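Local coordinates for protein histidine phosphotransferase (Caulobacter crescentus, PDB 2OOC) that probably relays phosphoryl groups through a histidine within a phosphorelay, and is an essential regulator of stalk biogenesis, at residues F69-V74 and T90-A95; L33-A38 and A94-I99; L45-P50 and E83-V88. All coordinates share one frame; numbering follows the deposited sequence.

Contact 1. Residues F69-V74 and T90-A95; sequences FNLGEV and TALDAA
L71 lays its two methyl branches over the facing helix, CD1 against A91 and CD2 against L92 and A95. CD1 of L71 comes 3.7 Å from CB of A91 and equally near the backbone N of L92, so this branch reaches down onto the helix backbone itself. The other methyl, CD2 of L71, meets CD1 of L92 at 3.8 Å, the two leucine side chains crossing obliquely. V74, one turn on, packs on a second flank of the same alanine methyl, with its CG2 3.9 Å from CB of A91. A91 suits its place because a single methyl lets the helices, 167° apart in direction, bring the CA atoms of L71 and A91 to 5.2 Å. An alanine at L71 would probably strip L92 and A95 of the methyls that meet them, leave A91 with V74 as its main apolar partner, and open a gap between helices 69-79 and 85-111. V59 and A63 of helix 52-66 also touch L71, which places it in the core of the bundle. At the exposed margin N70, its CG anti to the backbone N (chi1 172°), brings ND2 near CB of A91. A water accepts from ND2 of N70 at 3.1 Å and donates to O of A91 at 2.8 Å. The chemistry is thus divided: close apolar packing inside, with one water-mediated polar link at the edge.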
loop_
_atom_site.group_PDB
_atom_site.type_symbol
_atom_site.label_atom_id
_atom_site.label_comp_id
_atom_site.label_asym_id
_atom_site.label_seq_id
_atom_site.Cartn_x
_atom_site.Cartn_y
_atom_site.Cartn_z
ATOM N N PHE A 69 -2.703 5.889 3.887
ATOM C CA PHE A 69 -3.796 6.842 3.637
ATOM C C PHE A 69 -3.479 7.799 2.517
ATOM O O PHE A 69 -4.380 8.121 1.745
ATOM C CB PHE A 69 -4.234 7.557 4.929
ATOM C CG PHE A 69 -4.890 6.617 5.886
ATOM C CD1 PHE A 69 -6.002 5.908 5.490
ATOM C CD2 PHE A 69 -4.345 6.366 7.134
ATOM C CE1 PHE A 69 -6.615 4.982 6.331
ATOM C CE2 PHE A 69 -4.969 5.448 7.978
ATOM C CZ PHE A 69 -6.075 4.765 7.562
ATOM N N ASN A 70 -2.221 8.251 2.435
ATOM C CA ASN A 70 -1.847 9.129 1.325
ATOM C C ASN A 70 -2.059 8.439 -0.040
ATOM O O ASN A 70 -2.615 9.020 -0.947
ATOM C CB ASN A 70 -0.408 9.568 1.441
ATOM C CG ASN A 70 0.071 10.353 0.167
ATOM O OD1 ASN A 70 -0.408 11.490 -0.100
ATOM N ND2 ASN A 70 0.974 9.736 -0.630
ATOM N N LEU A 71 -1.647 7.163 -0.148
ATOM C CA LEU A 71 -1.868 6.410 -1.368
ATOM C C LEU A 71 -3.344 6.327 -1.700
ATOM O O LEU A 71 -3.787 6.473 -2.822
ATOM C CB LEU A 71 -1.227 5.056 -1.239
ATOM C CG LEU A 71 -1.550 3.993 -2.276
ATOM C CD1 LEU A 71 -1.107 4.503 -3.655
ATOM C CD2 LEU A 71 -0.858 2.642 -1.977
ATOM N N GLY A 72 -4.180 6.038 -0.703
ATOM C CA GLY A 72 -5.598 6.053 -0.900
ATOM C C GLY A 72 -6.124 7.355 -1.465
ATOM O O GLY A 72 -6.915 7.334 -2.392
ATOM N N GLU A 73 -5.659 8.455 -0.921
ATOM C CA GLU A 73 -6.046 9.783 -1.423
ATOM C C GLU A 73 -5.616 10.015 -2.834
ATOM O O GLU A 73 -6.360 10.565 -3.623
ATOM C CB GLU A 73 -5.516 10.902 -0.538
ATOM C CG GLU A 73 -6.124 10.910 0.839
ATOM N N VAL A 74 -4.375 9.676 -3.163
ATOM C CA VAL A 74 -3.862 9.820 -4.510
ATOM C C VAL A 74 -4.702 9.005 -5.480
ATOM O O VAL A 74 -5.073 9.450 -6.563
ATOM C CB VAL A 74 -2.396 9.424 -4.589
ATOM C CG1 VAL A 74 -1.958 9.472 -6.050
ATOM C CG2 VAL A 74 -1.495 10.345 -3.742
ATOM N N THR A 90 4.041 6.427 -7.917
ATOM C CA THR A 90 5.057 6.926 -6.982
ATOM C C THR A 90 4.565 6.934 -5.534
ATOM O O THR A 90 5.352 6.661 -4.644
ATOM C CB THR A 90 5.593 8.247 -7.424
ATOM O OG1 THR A 90 4.580 9.226 -7.436
ATOM C CG2 THR A 90 6.257 8.211 -8.804
ATOM N N ALA A 91 3.250 7.124 -5.323
ATOM C CA ALA A 91 2.628 6.945 -3.995
ATOM C C ALA A 91 2.708 5.488 -3.532
ATOM O O ALA A 91 2.993 5.210 -2.381
ATOM C CB ALA A 91 1.160 7.434 -3.980
ATOM N N LEU A 92 2.529 4.554 -4.485
ATOM C CA LEU A 92 2.610 3.130 -4.215
ATOM C C LEU A 92 4.064 2.748 -3.861
ATOM O O LEU A 92 4.324 2.053 -2.882
ATOM C CB LEU A 92 2.102 2.324 -5.389
ATOM C CG LEU A 92 2.133 0.798 -5.184
ATOM C CD1 LEU A 92 1.441 0.298 -3.846
ATOM C CD2 LEU A 92 1.513 0.043 -6.407
ATOM N N ASP A 93 5.019 3.328 -4.623
ATOM C CA ASP A 93 6.439 3.126 -4.279
ATOM C C ASP A 93 6.716 3.529 -2.823
ATOM O O ASP A 93 7.388 2.797 -2.089
ATOM C CB ASP A 93 7.325 3.950 -5.180
ATOM C CG ASP A 93 7.457 3.451 -6.597
ATOM O OD1 ASP A 93 7.087 2.286 -6.881
ATOM O OD2 ASP A 93 7.944 4.256 -7.470
ATOM N N ALA A 94 6.225 4.697 -2.381
ATOM C CA ALA A 94 6.475 5.176 -1.019
ATOM C C ALA A 94 5.833 4.247 0.010
ATOM O O ALA A 94 6.422 3.999 1.061
ATOM C CB ALA A 94 5.931 6.601 -0.876
ATOM N N ALA A 95 4.645 3.689 -0.276
ATOM C CA ALA A 95 4.019 2.827 0.672
ATOM C C ALA A 95 4.805 1.491 0.748
ATOM O O ALA A 95 5.056 0.988 1.879
ATOM C CB ALA A 95 2.527 2.608 0.266
HETATM O O HOH W 1 2.177 6.933 -0.327
#

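Contact 2. Residues L33-A38 and A94-I99; sequences LFREQA and AALLDI
Segments 33-38 (of helix 24-41) and 94-99 (of helix 85-111) run roughly antiparallel, their directions 146° apart and their axes 11.1 Å from each other at closest approach, a spacing that calls for large side chains to fill it. F34 supplies one of them: it leaves its backbone toward the partner helix, with CG anti to the backbone N (chi1 -180°). The CD1 methyl of I99 presses on CD2 of the F34 ring at 3.4 Å, the two side chains crossing at about a right angle. L96 comes to the ring edge, close to its plane, with CD2 3.8 Å from CE2 of F34. The same L96 methyl fits against A38 one turn further along, where CD2 of L96 lies 3.9 Å from CB of A38; a small residue there leaves room for the leucine. R35, in the conformer described here, one of two, lines the outer border with its aliphatic part. Its CD lies 3.7 Å from CG2 of I99, the two side chains passing in opposite directions, and its CG also rests on L96. In this conformer a water accepts from NH1 of R35 at 2.9 Å and donates to O of L96. An arginine serves well here, its methylenes covering apolar neighbours while its guanidinium can reach water at the exposed edge. Among the neighbouring helices, F34 also packs on A62 and V66 of helix 52-66 and on L71 of helix 69-79, so this one side chain joins its own helix to the other three of the bundle.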
loop_
_atom_site.group_PDB
_atom_site.type_symbol
_atom_site.label_atom_id
_atom_site.label_comp_id
_atom_site.label_asym_id
_atom_site.label_seq_id
_atom_site.Cartn_x
_atom_site.Cartn_y
_atom_site.Cartn_z
ATOM N N LEU A 33 -0.079 -9.652 2.568
ATOM C CA LEU A 33 -1.206 -9.569 1.664
ATOM C C LEU A 33 -1.162 -8.309 0.808
ATOM O O LEU A 33 -1.431 -8.362 -0.383
ATOM C CB LEU A 33 -2.508 -9.590 2.491
ATOM C CG LEU A 33 -2.839 -10.927 3.178
ATOM C CD1 LEU A 33 -4.125 -10.763 4.121
ATOM C CD2 LEU A 33 -2.994 -12.034 2.137
ATOM N N PHE A 34 -0.792 -7.195 1.402
ATOM C CA PHE A 34 -0.747 -5.949 0.674
ATOM C C PHE A 34 0.325 -6.029 -0.411
ATOM O O PHE A 34 0.111 -5.605 -1.532
ATOM C CB PHE A 34 -0.431 -4.775 1.574
ATOM C CG PHE A 34 -0.385 -3.455 0.844
ATOM C CD1 PHE A 34 -1.549 -2.712 0.659
ATOM C CD2 PHE A 34 0.782 -2.977 0.296
ATOM C CE1 PHE A 34 -1.481 -1.528 -0.053
ATOM C CE2 PHE A 34 0.875 -1.789 -0.380
ATOM C CZ PHE A 34 -0.292 -1.072 -0.601
ATOM N N ARG A 35 1.470 -6.607 -0.070
ATOM C CA ARG A 35 2.548 -6.715 -1.038
ATOM C C ARG A 35 2.125 -7.607 -2.205
ATOM O O ARG A 35 2.461 -7.362 -3.346
ATOM C CB ARG A 35 3.869 -7.181 -0.379
ATOM C CG ARG A 35 4.602 -6.027 0.295
ATOM C CD ARG A 35 5.576 -6.492 1.380
ATOM N NE ARG A 35 6.463 -7.564 0.931
ATOM C CZ ARG A 35 7.776 -7.444 0.679
ATOM N NH1 ARG A 35 8.402 -6.276 0.811
ATOM N NH2 ARG A 35 8.472 -8.518 0.275
ATOM N N GLU A 36 1.345 -8.638 -1.903
ATOM C CA GLU A 36 0.823 -9.546 -2.924
ATOM C C GLU A 36 -0.163 -8.854 -3.852
ATOM O O GLU A 36 -0.081 -8.980 -5.108
ATOM C CB GLU A 36 0.114 -10.732 -2.273
ATOM C CG GLU A 36 1.007 -11.798 -1.786
ATOM C CD GLU A 36 0.178 -12.938 -1.157
ATOM O OE1 GLU A 36 -0.866 -13.320 -1.788
ATOM O OE2 GLU A 36 0.540 -13.389 -0.025
ATOM N N GLN A 37 -1.084 -8.093 -3.280
ATOM C CA GLN A 37 -2.027 -7.302 -4.066
ATOM C C GLN A 37 -1.267 -6.292 -4.914
ATOM O O GLN A 37 -1.572 -6.101 -6.125
ATOM C CB GLN A 37 -2.983 -6.525 -3.169
ATOM C CG GLN A 37 -4.029 -7.285 -2.473
ATOM C CD GLN A 37 -5.397 -7.022 -3.057
ATOM O OE1 GLN A 37 -6.296 -6.493 -2.378
ATOM N NE2 GLN A 37 -5.574 -7.414 -4.319
ATOM N N ALA A 38 -0.270 -5.609 -4.347
ATOM C CA ALA A 38 0.536 -4.652 -5.107
ATOM C C ALA A 38 1.227 -5.318 -6.264
ATOM O O ALA A 38 1.285 -4.803 -7.405
ATOM C CB ALA A 38 1.617 -3.965 -4.197
ATOM N N ALA A 94 6.225 4.697 -2.381
ATOM C CA ALA A 94 6.475 5.176 -1.019
ATOM C C ALA A 94 5.833 4.247 0.010
ATOM O O ALA A 94 6.422 3.999 1.061
ATOM C CB ALA A 94 5.931 6.601 -0.876
ATOM N N ALA A 95 4.645 3.689 -0.276
ATOM C CA ALA A 95 4.019 2.827 0.672
ATOM C C ALA A 95 4.805 1.491 0.748
ATOM O O ALA A 95 5.056 0.988 1.879
ATOM C CB ALA A 95 2.527 2.608 0.266
ATOM N N LEU A 96 5.240 0.970 -0.416
ATOM C CA LEU A 96 5.996 -0.264 -0.432
ATOM C C LEU A 96 7.365 -0.117 0.294
ATOM O O LEU A 96 7.847 -1.023 0.942
ATOM C CB LEU A 96 6.138 -0.796 -1.850
ATOM C CG LEU A 96 4.825 -1.352 -2.388
ATOM C CD1 LEU A 96 5.022 -1.575 -3.873
ATOM C CD2 LEU A 96 4.335 -2.670 -1.752
ATOM N N LEU A 97 7.968 1.065 0.135
ATOM C CA LEU A 97 9.246 1.399 0.765
ATOM C C LEU A 97 9.130 1.265 2.260
ATOM O O LEU A 97 9.933 0.624 2.925
ATOM C CB LEU A 97 9.587 2.840 0.369
ATOM C CG LEU A 97 10.812 3.362 1.080
ATOM C CD1 LEU A 97 12.095 2.772 0.429
ATOM C CD2 LEU A 97 10.828 4.872 0.877
ATOM N N ASP A 98 8.037 1.851 2.756
ATOM C CA ASP A 98 7.724 1.858 4.189
ATOM C C ASP A 98 7.439 0.452 4.719
ATOM O O ASP A 98 7.959 0.044 5.726
ATOM C CB ASP A 98 6.469 2.734 4.433
ATOM C CG ASP A 98 6.787 4.145 4.798
ATOM O OD1 ASP A 98 7.799 4.641 4.259
ATOM O OD2 ASP A 98 5.999 4.718 5.610
ATOM N N ILE A 99 6.611 -0.260 3.990
ATOM C CA ILE A 99 6.200 -1.605 4.390
ATOM C C ILE A 99 7.374 -2.551 4.412
ATOM O O ILE A 99 7.553 -3.319 5.377
ATOM C CB ILE A 99 5.095 -2.105 3.454
ATOM C CG1 ILE A 99 3.804 -1.357 3.807
ATOM C CG2 ILE A 99 4.923 -3.632 3.552
ATOM C CD1 ILE A 99 2.745 -1.539 2.729
HETATM O O HOH W 2 7.175 -3.727 0.203
#

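Contact 3. Residues L45-P50 and E83-V88; sequences LDPTHP and ESLEGV
Segment 45-50 is a loop containing a type I turn from D46 to H49, and it lies beside the first turn of the helix that starts at L85; L45 and L85 have the nearest CA atoms, 5.9 Å apart. L85 and L45 carry much of the contact. The CG of L85 is anti to the carbonyl carbon (chi1 -77°), and beyond it the two methyls divide their partners. CD1 of L85 sits against the backbone where D46 joins P47, 3.3 Å from N of P47, and it also touches the proline ring at CD. The other branch, CD2 of L85, meets CD2 of L45 at 4.0 Å. L45 extends the apolar strip inward to V88, one helical turn past L85, and the two cross at about a right angle with CD1 of L45 4.1 Å from CG1 of V88. A branched leucine thus serves backbone and side chain at once and the compact valine meets L45 further on, while P47 combines an apolar ring with a backbone shape suited to the second position of the turn. D46 holds the turn from within. Its OD1 accepts from N of T48 at 2.9 Å, forming an Asx turn, and from OG1 of T48 at 2.8 Å; both donors lie over the same face of the carboxylate. Across the contact S84 is the N-cap of its helix, its OG accepting from N of G87 at 3.0 Å. O of L45 accepts a hydrogen bond from NH1 of R89, and W52 and V56 of helix 52-66 also pack on L85. What results is a capped helix start packed against a turn closed by its own hydrogen bonds, O of D46 accepting from N of H49, at one end of the four-helix bundle characteristic of Hpt domains.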
loop_
_atom_site.group_PDB
_atom_site.type_symbol
_atom_site.label_atom_id
_atom_site.label_comp_id
_atom_site.label_asym_id
_atom_site.label_seq_id
_atom_site.Cartn_x
_atom_site.Cartn_y
_atom_site.Cartn_z
ATOM N N LEU A 45 -1.000 -0.198 -13.706
ATOM C CA LEU A 45 -1.060 1.240 -13.492
ATOM C C LEU A 45 -0.376 1.972 -14.626
ATOM O O LEU A 45 0.690 2.638 -14.475
ATOM C CB LEU A 45 -0.445 1.621 -12.144
ATOM C CG LEU A 45 -1.184 1.020 -10.950
ATOM C CD1 LEU A 45 -0.405 1.205 -9.693
ATOM C CD2 LEU A 45 -2.540 1.671 -10.804
ATOM N N ASP A 46 -0.996 1.886 -15.789
ATOM C CA ASP A 46 -0.422 2.376 -17.058
ATOM C C ASP A 46 -1.634 2.723 -17.900
ATOM O O ASP A 46 -2.504 1.881 -18.078
ATOM C CB ASP A 46 0.349 1.193 -17.688
ATOM C CG ASP A 46 0.901 1.453 -19.079
ATOM O OD1 ASP A 46 0.389 2.288 -19.830
ATOM O OD2 ASP A 46 1.830 0.706 -19.449
ATOM N N PRO A 47 -1.716 3.936 -18.469
ATOM C CA PRO A 47 -2.924 4.289 -19.230
ATOM C C PRO A 47 -3.219 3.409 -20.456
ATOM O O PRO A 47 -4.360 3.389 -20.905
ATOM C CB PRO A 47 -2.677 5.754 -19.611
ATOM C CG PRO A 47 -1.221 5.886 -19.595
ATOM C CD PRO A 47 -0.713 5.020 -18.474
ATOM N N THR A 48 -2.229 2.669 -20.965
ATOM C CA THR A 48 -2.414 1.812 -22.085
ATOM C C THR A 48 -2.751 0.389 -21.642
ATOM O O THR A 48 -2.926 -0.459 -22.490
ATOM C CB THR A 48 -1.184 1.751 -22.997
ATOM O OG1 THR A 48 -0.139 1.080 -22.283
ATOM C CG2 THR A 48 -0.725 3.168 -23.352
ATOM N N HIS A 49 -2.902 0.125 -20.327
ATOM C CA HIS A 49 -3.348 -1.170 -19.875
ATOM C C HIS A 49 -4.816 -1.009 -19.456
ATOM O O HIS A 49 -5.100 -0.263 -18.510
ATOM C CB HIS A 49 -2.530 -1.642 -18.669
ATOM C CG HIS A 49 -2.751 -3.070 -18.307
ATOM N ND1 HIS A 49 -4.001 -3.623 -18.164
ATOM C CD2 HIS A 49 -1.866 -4.072 -18.085
ATOM C CE1 HIS A 49 -3.882 -4.898 -17.836
ATOM N NE2 HIS A 49 -2.589 -5.199 -17.770
ATOM N N PRO A 50 -5.750 -1.666 -20.154
ATOM C CA PRO A 50 -7.175 -1.600 -19.774
ATOM C C PRO A 50 -7.543 -1.907 -18.326
ATOM O O PRO A 50 -8.643 -1.566 -17.892
ATOM C CB PRO A 50 -7.856 -2.553 -20.785
ATOM C CG PRO A 50 -6.934 -2.372 -22.013
ATOM C CD PRO A 50 -5.564 -2.377 -21.431
ATOM N N GLU A 83 -5.114 13.454 -10.577
ATOM C CA GLU A 83 -3.773 12.892 -10.420
ATOM C C GLU A 83 -3.578 11.937 -11.589
ATOM O O GLU A 83 -4.515 11.258 -12.042
ATOM C CB GLU A 83 -3.645 12.073 -9.135
ATOM C CG GLU A 83 -3.516 12.836 -7.875
ATOM C CD GLU A 83 -2.123 13.277 -7.619
ATOM O OE1 GLU A 83 -1.224 12.851 -8.380
ATOM O OE2 GLU A 83 -1.942 14.050 -6.655
ATOM N N SER A 84 -2.326 11.779 -11.977
ATOM C CA SER A 84 -1.950 10.841 -13.023
ATOM C C SER A 84 -1.680 9.442 -12.467
ATOM O O SER A 84 -1.477 9.240 -11.280
ATOM C CB SER A 84 -0.662 11.329 -13.715
ATOM O OG SER A 84 0.429 11.227 -12.819
ATOM N N LEU A 85 -1.628 8.478 -13.362
ATOM C CA LEU A 85 -1.174 7.132 -13.005
ATOM C C LEU A 85 0.264 7.137 -12.519
ATOM O O LEU A 85 0.631 6.395 -11.613
ATOM C CB LEU A 85 -1.328 6.177 -14.147
ATOM C CG LEU A 85 -2.799 5.714 -14.325
ATOM C CD1 LEU A 85 -3.050 5.017 -15.661
ATOM C CD2 LEU A 85 -3.303 4.807 -13.169
ATOM N N GLU A 86 1.098 8.019 -13.050
ATOM C CA GLU A 86 2.416 8.153 -12.495
ATOM C C GLU A 86 2.402 8.558 -11.009
ATOM O O GLU A 86 3.194 8.040 -10.183
ATOM C CB GLU A 86 3.197 9.174 -13.329
ATOM C CG GLU A 86 4.650 9.387 -12.904
ATOM C CD GLU A 86 5.443 10.339 -13.865
ATOM O OE1 GLU A 86 4.910 10.744 -14.923
ATOM O OE2 GLU A 86 6.591 10.678 -13.524
ATOM N N GLY A 87 1.476 9.433 -10.649
ATOM C CA GLY A 87 1.328 9.850 -9.269
ATOM C C GLY A 87 0.893 8.700 -8.351
ATOM O O GLY A 87 1.314 8.573 -7.193
ATOM N N VAL A 88 -0.003 7.847 -8.861
ATOM C CA VAL A 88 -0.362 6.617 -8.152
ATOM C C VAL A 88 0.841 5.681 -7.969
ATOM O O VAL A 88 1.090 5.198 -6.874
ATOM C CB VAL A 88 -1.518 5.873 -8.835
ATOM C CG1 VAL A 88 -1.922 4.639 -8.034
ATOM C CG2 VAL A 88 -2.741 6.836 -8.956
#

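From the N terminus, helix 24-41 supplies the first half of contact 2, the loop after it the first half of contact 3, and helix 69-79 the first half of contact 1. All three are completed on helix 85-111 or the residues just before it, in the order 83-88, 90-95, 94-99. Contact 1 closes the shortest loop, 15 residues, tying helix 69-79 to helix 85-111; contact 3 closes 32, fastening the interhelical loop to that helix's start; contact 2 closes 55, joins helix 24-41 to it and encloses contact 3. Contacts 1 and 3 cross, and V74 joins them beside V88. Contacts 1 and 2 share A94 and A95 and touch through F34 with L92.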